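Local structure of putative branched-chain amino acid aminotransferase IlvE (Streptococcus mutans, 4DQN) at residues A[315-318]-A[319-322]. The protein probably catalyses the reversible, pyridoxal phosphate-dependent transfer of the amino group of leucine, isoleucine and valine to 2-oxoglutarate. Numbering follows the deposited sequence.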
# COMPACT_ATOMS: atom_id res chain seq x y z
N GLY A 315 -32.15 -1.71 15.50
CA GLY A 315 -32.52 -0.98 16.69
C GLY A 315 -33.05 0.42 16.43
O GLY A 315 -32.73 1.03 15.40
N PRO A 316 -33.85 0.92 17.37
CA PRO A 316 -34.49 2.24 17.31
C PRO A 316 -33.51 3.40 17.23
O PRO A 316 -33.80 4.36 16.51
CB PRO A 316 -35.27 2.31 18.64
CG PRO A 316 -34.67 1.23 19.51
CD PRO A 316 -34.31 0.15 18.53
N VAL A 317 -32.41 3.35 17.98
CA VAL A 317 -31.48 4.48 18.02
C VAL A 317 -30.73 4.55 16.69
O VAL A 317 -30.54 5.64 16.14
CB VAL A 317 -30.50 4.37 19.21
CG1 VAL A 317 -29.47 5.51 19.18
CG2 VAL A 317 -31.25 4.38 20.54
N THR A 318 -30.32 3.39 16.19
CA THR A 318 -29.70 3.31 14.86
C THR A 318 -30.66 3.90 13.82
O THR A 318 -30.27 4.72 12.99
CB THR A 318 -29.33 1.86 14.47
OG1 THR A 318 -28.34 1.36 15.38
CG2 THR A 318 -28.77 1.80 13.05
N HIS A 319 -31.93 3.49 13.88
CA HIS A 319 -32.94 4.01 12.96
C HIS A 319 -33.03 5.53 13.01
O HIS A 319 -33.12 6.19 11.98
CB HIS A 319 -34.31 3.42 13.29
CG HIS A 319 -34.70 2.26 12.43
ND1 HIS A 319 -34.83 0.98 12.92
CD2 HIS A 319 -35.01 2.20 11.12
CE1 HIS A 319 -35.19 0.17 11.94
NE2 HIS A 319 -35.31 0.88 10.83
N LYS A 320 -33.01 6.08 14.22
CA LYS A 320 -33.18 7.52 14.43
C LYS A 320 -31.99 8.30 13.89
O LYS A 320 -32.16 9.38 13.31
CB LYS A 320 -33.35 7.82 15.92
CG LYS A 320 -34.80 7.76 16.40
CD LYS A 320 -34.86 7.52 17.91
CE LYS A 320 -33.83 8.37 18.65
NZ LYS A 320 -33.69 7.96 20.10
N LEU A 321 -30.79 7.78 14.11
CA LEU A 321 -29.58 8.42 13.62
C LEU A 321 -29.52 8.35 12.10
O LEU A 321 -29.14 9.33 11.45
CB LEU A 321 -28.34 7.74 14.21
CG LEU A 321 -28.14 7.94 15.72
CD1 LEU A 321 -27.06 6.99 16.26
CD2 LEU A 321 -27.77 9.36 16.00
N TYR A 322 -29.90 7.20 11.54
CA TYR A 322 -29.91 7.02 10.09
C TYR A 322 -30.88 7.99 9.42
O TYR A 322 -30.52 8.66 8.44
CB TYR A 322 -30.30 5.58 9.73
CG TYR A 322 -30.36 5.28 8.23
CD1 TYR A 322 -29.22 4.84 7.54
CD2 TYR A 322 -31.54 5.43 7.51
CE1 TYR A 322 -29.28 4.57 6.17
CE2 TYR A 322 -31.60 5.16 6.15
CZ TYR A 322 -30.46 4.73 5.49
OH TYR A 322 -30.51 4.45 4.13
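Gly-315 O accepts a hydrogen bond from His-319 N at 3.0 Å and so closes the first turn of helix 316-329, with Gly-315 as N-cap and Pro-316 as first helical residue. Three further i to i+4 backbone bonds carry the turn onward: Lys-320 N to Pro-316 O, Leu-321 N to Val-317 O and Tyr-322 N to Thr-318 O. At the start of the helix, Glu-283 OE2 accepts from Val-317 N, and its OE1 is hydrogen-bonded to Thr-318 OG1; with OG1 turned beside its own backbone N (chi1 -63°), the hydroxyl and Val-317 N reach the same carboxylate. Apolar contact is made by Val-317 and Leu-321, one turn apart and side by side, with CG1 of the valine 4.1 Å from CD1 of the leucine. Val-317 and Thr-318 also pack on strand 228-234, through Ile-233 and Phe-231, which seats the helix against the mixed sheet. The aliphatic part of Lys-320 runs back past Pro-316 O, its CG 3.5 Å from that oxygen. The His-319 ring meets Gly-315 O obliquely; its ND1 has weak hydrogen bonds to Val-314 O and to Gly-315 O, the latter 3.3 Å long and bent to 131°.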